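Local coordinates for oxidoreductase, NAD-binding/iron-sulfur cluster-binding protein (Nitratireductor pacificus pht-3B, PDB 6ZXU) that is a catabolic reductive dehalogenase that carries a cobalamin and two [4Fe-4S] clusters, which probably pass electrons to the cobalt for removal of halogen from organic substrates, at residues I501-S514 / G589-D601. Numbering follows the deposited sequence.
Sequences IGDTLLNPFIGPRS and GRCMKMCPWNRED. With NA (sodium ion), chain G; SF4 (iron/sulfur cluster), chain D; SF4 (iron/sulfur cluster), chain E.
Where the cluster-binding region meets the cobalamin pocket, the cysteine-bearing segment 589-601 packs against the cobalamin-binding loop 501-514, with I501 and L506 meeting C591 and C595. C595 SG binds one [4Fe-4S] cluster through FE3 at 2.2 Å and C591 SG binds the other. Apolar side chains suit the sulfur-rich surroundings: L506 CD1 lies 3.7 Å from C595 SG, while CD2 sits over one face of the W597 indole, a CH-pi contact 4.0 Å from the five-membered ring centroid. Compact P512 sets CG 3.7 Å from C595 CB. G511 fits because a side chain would run into W597 O. R513 swings CG away from its own amide nitrogen (chi1 -158°) and bends at chi3, delivering NH1 to N598 OD1 at 2.7 Å, nearly straight (168°) and in both the carbonyl and guanidinium planes. N598 ND2 donates to K593 O, fixing the amide's rotation, and N598 O joins C595 O on the sodium ion. A leucine in place of R513 would probably leave N598 OD1 without its donor, water 1 with one fewer, and D429 without its salt-bridge mate. Helix 432-437 packs on R513 and N598, helix 603-614 on W597, and strand 514-521 continues into the four-stranded antiparallel sheet.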
ATOM      1  N   ILE A 501      -1.283 -19.009   1.652  1.00 11.81           N
ATOM      2  CA  ILE A 501      -2.443 -18.090   1.605  1.00 13.79           C
ATOM      3  C   ILE A 501      -3.271 -18.245   0.364  1.00 17.38           C
ATOM      4  O   ILE A 501      -4.459 -18.356   0.443  1.00 15.60           O
ATOM      5  CB  ILE A 501      -2.013 -16.641   1.848  1.00 12.34           C
ATOM      6  CG1 ILE A 501      -1.412 -16.530   3.229  1.00 12.92           C
ATOM      7  CG2 ILE A 501      -3.163 -15.716   1.733  1.00 14.71           C
ATOM      8  CD1 ILE A 501      -0.864 -15.111   3.649  1.00 13.26           C
ATOM      9  N   GLY A 502      -2.645 -18.286  -0.795  1.00 16.16           N
ATOM     10  CA  GLY A 502      -3.300 -18.785  -1.963  1.00 19.82           C
ATOM     11  C   GLY A 502      -3.247 -17.830  -3.085  1.00 19.00           C
ATOM     12  O   GLY A 502      -2.441 -18.012  -4.044  1.00 21.70           O
ATOM     13  N   ASP A 503      -4.070 -16.800  -2.982  1.00 18.50           N
ATOM     14  CA  ASP A 503      -4.162 -15.760  -3.989  1.00 15.55           C
ATOM     15  C   ASP A 503      -3.335 -14.561  -3.608  1.00 16.71           C
ATOM     16  O   ASP A 503      -3.546 -13.461  -4.137  1.00 20.07           O
ATOM     17  CB  ASP A 503      -5.683 -15.329  -4.227  1.00 20.70           C
ATOM     18  CG  ASP A 503      -6.483 -16.378  -5.193  1.00 26.68           C
ATOM     19  OD1 ASP A 503      -5.990 -17.567  -5.414  1.00 24.05           O
ATOM     20  OD2 ASP A 503      -7.556 -15.957  -5.800  1.00 21.76           O
ATOM     21  N   THR A 504      -2.344 -14.769  -2.730  1.00 15.55           N
ATOM     22  CA  THR A 504      -1.407 -13.747  -2.287  1.00 16.10           C
ATOM     23  C   THR A 504       0.004 -14.351  -2.406  1.00 17.22           C
ATOM     24  O   THR A 504       0.239 -15.498  -2.012  1.00 14.69           O
ATOM     25  CB  THR A 504      -1.662 -13.361  -0.791  1.00 19.11           C
ATOM     26  OG1 THR A 504      -2.932 -12.843  -0.608  1.00 19.73           O
ATOM     27  CG2 THR A 504      -0.707 -12.313  -0.303  1.00 20.14           C
ATOM     28  N   LEU A 505       0.932 -13.584  -2.976  1.00 15.00           N
ATOM     29  CA  LEU A 505       2.332 -13.944  -3.036  1.00 16.62           C
ATOM     30  C   LEU A 505       3.117 -13.288  -1.903  1.00 16.65           C
ATOM     31  O   LEU A 505       2.784 -12.200  -1.445  1.00 19.77           O
ATOM     32  CB  LEU A 505       2.982 -13.536  -4.363  1.00 15.71           C
ATOM     33  CG  LEU A 505       2.578 -14.572  -5.482  1.00 18.92           C
ATOM     34  CD1 LEU A 505       1.230 -14.122  -6.016  1.00 20.19           C
ATOM     35  CD2 LEU A 505       3.582 -14.665  -6.529  1.00 21.35           C
ATOM     36  N   LEU A 506       4.154 -13.964  -1.439  1.00 15.36           N
ATOM     37  CA  LEU A 506       4.857 -13.596  -0.263  1.00 14.48           C
ATOM     38  C   LEU A 506       6.302 -13.169  -0.606  1.00 13.90           C
ATOM     39  O   LEU A 506       7.030 -13.839  -1.301  1.00 13.07           O
ATOM     40  CB  LEU A 506       4.817 -14.767   0.726  1.00 15.78           C
ATOM     41  CG  LEU A 506       5.247 -14.594   2.174  1.00 16.27           C
ATOM     42  CD1 LEU A 506       4.559 -15.598   3.003  1.00 17.98           C
ATOM     43  CD2 LEU A 506       6.764 -14.680   2.380  1.00 18.36           C
ATOM     44  N   ASN A 507       6.685 -12.008  -0.094  1.00 14.26           N
ATOM     45  CA  ASN A 507       7.973 -11.362  -0.310  1.00 14.68           C
ATOM     46  C   ASN A 507       8.888 -11.665   0.875  1.00 14.97           C
ATOM     47  O   ASN A 507       8.438 -11.739   2.013  1.00 13.40           O
ATOM     48  CB  ASN A 507       7.759  -9.818  -0.441  1.00 14.37           C
ATOM     49  CG  ASN A 507       9.025  -9.047  -0.524  1.00 16.08           C
ATOM     50  OD1 ASN A 507       9.639  -8.692   0.450  1.00 14.83           O
ATOM     51  ND2 ASN A 507       9.470  -8.806  -1.757  1.00 19.21           N
ATOM     52  N   PRO A 508      10.203 -11.886   0.644  1.00 14.25           N
ATOM     53  CA  PRO A 508      11.033 -12.310   1.757  1.00 15.10           C
ATOM     54  C   PRO A 508      11.302 -11.225   2.821  1.00 15.48           C
ATOM     55  O   PRO A 508      11.762 -11.540   3.924  1.00 17.49           O
ATOM     56  CB  PRO A 508      12.304 -12.790   1.069  1.00 16.16           C
ATOM     57  CG  PRO A 508      12.298 -12.112  -0.241  1.00 17.07           C
ATOM     58  CD  PRO A 508      10.872 -11.981  -0.646  1.00 16.06           C
ATOM     59  N   PHE A 509      10.993  -9.974   2.551  1.00 13.19           N
ATOM     60  CA  PHE A 509      11.277  -8.904   3.505  1.00 16.06           C
ATOM     61  C   PHE A 509       9.987  -8.360   4.139  1.00 16.08           C
ATOM     62  O   PHE A 509      10.044  -8.000   5.300  1.00 17.77           O
ATOM     63  CB  PHE A 509      12.058  -7.760   2.843  1.00 17.22           C
ATOM     64  CG  PHE A 509      13.396  -8.199   2.326  1.00 15.84           C
ATOM     65  CD1 PHE A 509      14.421  -8.422   3.198  1.00 19.31           C
ATOM     66  CD2 PHE A 509      13.587  -8.525   1.000  1.00 18.05           C
ATOM     67  CE1 PHE A 509      15.639  -8.897   2.748  1.00 20.39           C
ATOM     68  CE2 PHE A 509      14.817  -8.947   0.517  1.00 16.87           C
ATOM     69  CZ  PHE A 509      15.840  -9.166   1.371  1.00 20.07           C
ATOM     70  N   ILE A 510       8.890  -8.198   3.410  1.00 15.48           N
ATOM     71  CA  ILE A 510       7.620  -7.635   3.986  1.00 13.97           C
ATOM     72  C   ILE A 510       6.556  -8.725   4.077  1.00 15.16           C
ATOM     73  O   ILE A 510       5.413  -8.432   4.392  1.00 16.24           O
ATOM     74  CB  ILE A 510       7.128  -6.394   3.255  1.00 13.95           C
ATOM     75  CG1 ILE A 510       6.675  -6.691   1.844  1.00 12.95           C
ATOM     76  CG2 ILE A 510       8.183  -5.321   3.256  1.00 13.81           C
ATOM     77  CD1 ILE A 510       5.905  -5.545   1.244  1.00 16.21           C
ATOM     78  N   GLY A 511       6.952 -10.000   3.835  1.00 13.19           N
ATOM     79  CA  GLY A 511       6.005 -11.057   3.960  1.00 14.17           C
ATOM     80  C   GLY A 511       4.853 -10.906   3.018  1.00 15.27           C
ATOM     81  O   GLY A 511       5.008 -10.474   1.871  1.00 14.02           O
ATOM     82  N   PRO A 512       3.651 -11.257   3.465  1.00 14.67           N
ATOM     83  CA  PRO A 512       2.488 -11.148   2.594  1.00 16.40           C
ATOM     84  C   PRO A 512       1.741  -9.791   2.766  1.00 16.92           C
ATOM     85  O   PRO A 512       0.640  -9.645   2.268  1.00 16.63           O
ATOM     86  CB  PRO A 512       1.573 -12.257   3.089  1.00 17.16           C
ATOM     87  CG  PRO A 512       1.856 -12.294   4.536  1.00 16.25           C
ATOM     88  CD  PRO A 512       3.333 -11.929   4.722  1.00 17.50           C
ATOM     89  N   ARG A 513       2.445  -8.788   3.312  1.00 15.39           N
ATOM     90  CA  ARG A 513       1.886  -7.518   3.758  1.00 15.76           C
ATOM     91  C   ARG A 513       1.927  -6.452   2.664  1.00 19.12           C
ATOM     92  O   ARG A 513       2.493  -5.426   2.821  1.00 25.85           O
ATOM     93  CB  ARG A 513       2.659  -7.084   4.994  1.00 17.51           C
ATOM     94  CG  ARG A 513       1.969  -6.141   5.863  1.00 21.35           C
ATOM     95  CD  ARG A 513       2.835  -5.710   7.002  1.00 17.41           C
ATOM     96  NE  ARG A 513       4.109  -5.224   6.543  1.00 18.17           N
ATOM     97  CZ  ARG A 513       5.281  -5.703   6.836  1.00 16.19           C
ATOM     98  NH1 ARG A 513       5.418  -6.697   7.667  1.00 16.31           N
ATOM     99  NH2 ARG A 513       6.367  -5.122   6.360  1.00 16.70           N
ATOM    100  N   SER A 514       1.352  -6.698   1.539  1.00 18.94           N
ATOM    101  CA  SER A 514       1.542  -5.803   0.386  1.00 23.81           C
ATOM    102  C   SER A 514       0.319  -5.732  -0.494  1.00 24.60           C
ATOM    103  O   SER A 514      -0.601  -6.611  -0.374  1.00 24.35           O
ATOM    104  CB  SER A 514       2.677  -6.325  -0.490  1.00 22.83           C
ATOM    105  OG  SER A 514       2.187  -7.392  -1.210  1.00 25.72           O
ATOM    106  N   GLY A 589      -8.148  -9.028   6.102  1.00 15.13           N
ATOM    107  CA  GLY A 589      -6.807  -9.429   5.655  1.00 14.95           C
ATOM    108  C   GLY A 589      -6.033 -10.078   6.752  1.00 15.25           C
ATOM    109  O   GLY A 589      -4.816  -9.937   6.877  1.00 13.17           O
ATOM    110  N   ARG A 590      -6.737 -10.844   7.553  1.00 15.03           N
ATOM    111  CA  ARG A 590      -6.178 -11.466   8.704  1.00 13.92           C
ATOM    112  C   ARG A 590      -5.047 -12.409   8.410  1.00 13.86           C
ATOM    113  O   ARG A 590      -4.059 -12.550   9.189  1.00 12.96           O
ATOM    114  CB  ARG A 590      -7.270 -12.183   9.503  1.00 15.12           C
ATOM    115  CG  ARG A 590      -6.774 -12.825  10.792  1.00 15.81           C
ATOM    116  CD  ARG A 590      -7.896 -13.124  11.801  1.00 15.68           C
ATOM    117  NE  ARG A 590      -7.446 -13.992  12.906  1.00 17.20           N
ATOM    118  CZ  ARG A 590      -6.801 -13.586  13.973  1.00 17.05           C
ATOM    119  NH1 ARG A 590      -6.533 -12.305  14.110  1.00 16.80           N
ATOM    120  NH2 ARG A 590      -6.351 -14.479  14.843  1.00 16.02           N
ATOM    121  N   CYS A 591      -5.129 -13.096   7.267  1.00 11.42           N
ATOM    122  CA  CYS A 591      -4.092 -14.027   6.804  1.00 11.90           C
ATOM    123  C   CYS A 591      -2.791 -13.308   6.629  1.00 13.57           C
ATOM    124  O   CYS A 591      -1.703 -13.861   6.922  1.00 17.05           O
ATOM    125  CB  CYS A 591      -4.593 -14.717   5.524  1.00 10.04           C
ATOM    126  SG  CYS A 591      -5.280 -13.600   4.289  1.00 14.71           S
ATOM    127  N   MET A 592      -2.796 -12.064   6.191  1.00 14.18           N
ATOM    128  CA  MET A 592      -1.551 -11.291   6.080  1.00 17.26           C
ATOM    129  C   MET A 592      -0.942 -10.971   7.455  1.00 19.89           C
ATOM    130  O   MET A 592       0.276 -10.986   7.621  1.00 21.18           O
ATOM    131  CB  MET A 592      -1.769  -9.960   5.367  1.00 18.03           C
ATOM    132  CG  MET A 592      -2.132 -10.070   3.918  1.00 21.25           C
ATOM    133  SD  MET A 592      -2.294  -8.369   3.270  1.00 23.45           S
ATOM    134  CE  MET A 592      -3.866  -8.062   3.862  1.00 19.11           C
ATOM    135  N   LYS A 593      -1.778 -10.761   8.440  1.00 16.08           N
ATOM    136  CA  LYS A 593      -1.325 -10.445   9.783  1.00 16.10           C
ATOM    137  C   LYS A 593      -0.695 -11.637  10.458  1.00 19.05           C
ATOM    138  O   LYS A 593       0.298 -11.476  11.182  1.00 19.71           O
ATOM    139  CB  LYS A 593      -2.542  -9.910  10.602  1.00 17.68           C
ATOM    140  CG  LYS A 593      -2.206  -9.583  12.084  1.00 18.01           C
ATOM    141  CD  LYS A 593      -3.499  -9.343  12.850  1.00 21.58           C
ATOM    142  CE  LYS A 593      -3.245  -9.414  14.389  1.00 21.54           C
ATOM    143  NZ  LYS A 593      -2.413  -8.317  14.923  1.00 17.38           N
ATOM    144  N   MET A 594      -1.297 -12.829  10.326  1.00 14.66           N
ATOM    145  CA  MET A 594      -0.894 -13.948  11.138  1.00 17.80           C
ATOM    146  C   MET A 594       0.391 -14.659  10.648  1.00 19.35           C
ATOM    147  O   MET A 594       1.046 -15.421  11.384  1.00 20.35           O
ATOM    148  CB  MET A 594      -2.079 -14.914  11.285  1.00 16.96           C
ATOM    149  CG  MET A 594      -3.292 -14.326  11.989  1.00 14.80           C
ATOM    150  SD  MET A 594      -2.960 -13.914  13.707  1.00 25.55           S
ATOM    151  CE  MET A 594      -2.745 -12.348  13.463  1.00 15.57           C
ATOM    152  N   CYS A 595       0.797 -14.384   9.440  1.00 18.03           N
ATOM    153  CA  CYS A 595       1.932 -15.018   8.858  1.00 15.69           C
ATOM    154  C   CYS A 595       3.233 -14.756   9.635  1.00 15.82           C
ATOM    155  O   CYS A 595       3.538 -13.631   9.903  1.00 14.09           O
ATOM    156  CB  CYS A 595       2.062 -14.613   7.369  1.00 15.41           C
ATOM    157  SG  CYS A 595       3.338 -15.533   6.485  1.00 14.49           S
ATOM    158  N   PRO A 596       4.030 -15.807   9.922  1.00 15.84           N
ATOM    159  CA  PRO A 596       5.326 -15.578  10.553  1.00 16.84           C
ATOM    160  C   PRO A 596       6.238 -14.609   9.819  1.00 16.00           C
ATOM    161  O   PRO A 596       7.023 -13.908  10.461  1.00 13.93           O
ATOM    162  CB  PRO A 596       5.969 -16.965  10.591  1.00 16.40           C
ATOM    163  CG  PRO A 596       4.819 -17.875  10.587  1.00 16.13           C
ATOM    164  CD  PRO A 596       3.786 -17.231   9.711  1.00 14.27           C
ATOM    165  N   TRP A 597       6.145 -14.522   8.520  1.00 14.06           N
ATOM    166  CA  TRP A 597       6.953 -13.584   7.722  1.00 13.61           C
ATOM    167  C   TRP A 597       6.521 -12.127   7.841  1.00 14.75           C
ATOM    168  O   TRP A 597       7.228 -11.235   7.361  1.00 13.74           O
ATOM    169  CB  TRP A 597       6.950 -13.973   6.259  1.00 12.56           C
ATOM    170  CG  TRP A 597       7.627 -15.308   5.976  1.00 12.48           C
ATOM    171  CD1 TRP A 597       7.054 -16.502   6.048  1.00 12.43           C
ATOM    172  CD2 TRP A 597       8.975 -15.515   5.521  1.00 14.51           C
ATOM    173  NE1 TRP A 597       7.930 -17.474   5.653  1.00 12.84           N
ATOM    174  CE2 TRP A 597       9.139 -16.910   5.356  1.00 13.96           C
ATOM    175  CE3 TRP A 597      10.054 -14.670   5.196  1.00 13.30           C
ATOM    176  CZ2 TRP A 597      10.285 -17.464   4.873  1.00 14.52           C
ATOM    177  CZ3 TRP A 597      11.218 -15.235   4.746  1.00 13.28           C
ATOM    178  CH2 TRP A 597      11.341 -16.627   4.626  1.00 16.13           C
ATOM    179  N   ASN A 598       5.374 -11.888   8.445  1.00 13.32           N
ATOM    180  CA  ASN A 598       4.960 -10.565   8.782  1.00 17.07           C
ATOM    181  C   ASN A 598       5.645 -10.171  10.074  1.00 15.80           C
ATOM    182  O   ASN A 598       5.210 -10.576  11.153  1.00 17.91           O
ATOM    183  CB  ASN A 598       3.401 -10.490   8.842  1.00 18.00           C
ATOM    184  CG  ASN A 598       2.897  -9.094   9.347  1.00 24.04           C
ATOM    185  OD1 ASN A 598       3.443  -8.051   9.013  1.00 19.40           O
ATOM    186  ND2 ASN A 598       1.973  -9.123  10.291  1.00 25.06           N
ATOM    187  N   ARG A 599       6.717  -9.408   9.989  1.00 17.78           N
ATOM    188  CA  ARG A 599       7.541  -9.070  11.142  1.00 19.60           C
ATOM    189  C   ARG A 599       7.945  -7.638  11.156  1.00 20.69           C
ATOM    190  O   ARG A 599       7.950  -6.981  10.127  1.00 20.72           O
ATOM    191  CB  ARG A 599       8.889  -9.775  11.073  1.00 20.40           C
ATOM    192  CG  ARG A 599       8.794 -11.229  11.010  1.00 23.29           C
ATOM    193  CD  ARG A 599      10.139 -11.831  11.304  1.00 22.03           C
ATOM    194  NE  ARG A 599       9.935 -13.236  11.613  1.00 21.29           N
ATOM    195  CZ  ARG A 599      10.063 -14.177  10.700  1.00 20.11           C
ATOM    196  NH1 ARG A 599      10.392 -13.852   9.475  1.00 18.72           N
ATOM    197  NH2 ARG A 599       9.859 -15.456  11.049  1.00 21.31           N
ATOM    198  N   GLU A 600       8.373  -7.178  12.355  1.00 19.51           N
ATOM    199  CA  GLU A 600       8.886  -5.845  12.506  1.00 20.22           C
ATOM    200  C   GLU A 600      10.223  -5.672  11.748  1.00 19.71           C
ATOM    201  O   GLU A 600      11.018  -6.603  11.634  1.00 18.74           O
ATOM    202  CB  GLU A 600       9.038  -5.472  14.022  1.00 21.28           C
ATOM    203  CG  GLU A 600       9.050  -3.941  14.215  1.00 23.06           C
ATOM    204  CD  GLU A 600       9.307  -3.475  15.666  1.00 25.44           C
ATOM    205  OE1 GLU A 600       9.145  -4.272  16.600  1.00 25.15           O
ATOM    206  OE2 GLU A 600       9.686  -2.296  15.857  1.00 22.95           O
ATOM    207  N   ASP A 601      10.493  -4.450  11.301  1.00 19.05           N
ATOM    208  CA  ASP A 601      11.768  -4.098  10.568  1.00 25.22           C
ATOM    209  C   ASP A 601      12.937  -3.755  11.554  1.00 23.40           C
ATOM    210  O   ASP A 601      13.404  -2.612  11.621  1.00 23.39           O
ATOM    211  CB  ASP A 601      11.452  -2.950   9.577  1.00 32.80           C
ATOM    212  CG  ASP A 601      12.621  -2.579   8.633  1.00 46.58           C
ATOM    213  OD1 ASP A 601      13.426  -3.496   8.217  1.00 49.74           O
ATOM    214  OD2 ASP A 601      12.725  -1.341   8.344  1.00 53.66           O
TER
HETATM  215 NA    NA G 704       4.026 -12.342  12.541  1.00 40.01          NA
HETATM  216 FE1  SF4 D 701       0.668 -19.386   5.635  1.00 12.69          FE
HETATM  217 FE2  SF4 D 701       2.836 -20.055   7.284  1.00 13.05          FE
HETATM  218 FE3  SF4 D 701       2.811 -17.660   6.028  1.00 12.96          FE
HETATM  219 FE4  SF4 D 701       3.144 -19.896   4.501  1.00 12.02          FE
HETATM  220  S1  SF4 D 701       4.471 -19.083   6.163  1.00 14.73           S
HETATM  221  S2  SF4 D 701       1.796 -18.223   4.083  1.00 14.46           S
HETATM  222  S3  SF4 D 701       1.802 -21.256   5.685  1.00 13.68           S
HETATM  223  S4  SF4 D 701       1.384 -18.479   7.565  1.00 15.42           S
HETATM  224 FE1  SF4 E 702      -9.999 -14.135   3.174  1.00 14.59          FE
HETATM  225 FE2  SF4 E 702      -9.698 -13.051   5.707  1.00 15.43          FE
HETATM  226 FE3  SF4 E 702      -7.487 -14.139   4.393  1.00 14.06          FE
HETATM  227 FE4  SF4 E 702      -9.496 -15.746   5.362  1.00 16.30          FE
HETATM  228  S1  SF4 E 702      -8.144 -14.439   6.513  1.00 17.80           S
HETATM  229  S2  SF4 E 702      -8.503 -15.831   3.336  1.00 17.65           S
HETATM  230  S3  SF4 E 702     -11.302 -14.414   5.011  1.00 18.06           S
HETATM  231  S4  SF4 E 702      -8.735 -12.419   3.734  1.00 17.87           S
HETATM  232  O   HOH W   1       7.817  -8.248   7.515  1.00 21.95           O
HETATM  233  O   HOH W   2       2.130 -11.010  13.404  1.00 39.29           O
HETATM  234  O   HOH W   3       2.969 -14.248  13.191  1.00 26.24           O
HETATM  235  O   HOH W   4       6.146 -13.086  13.109  1.00 21.52           O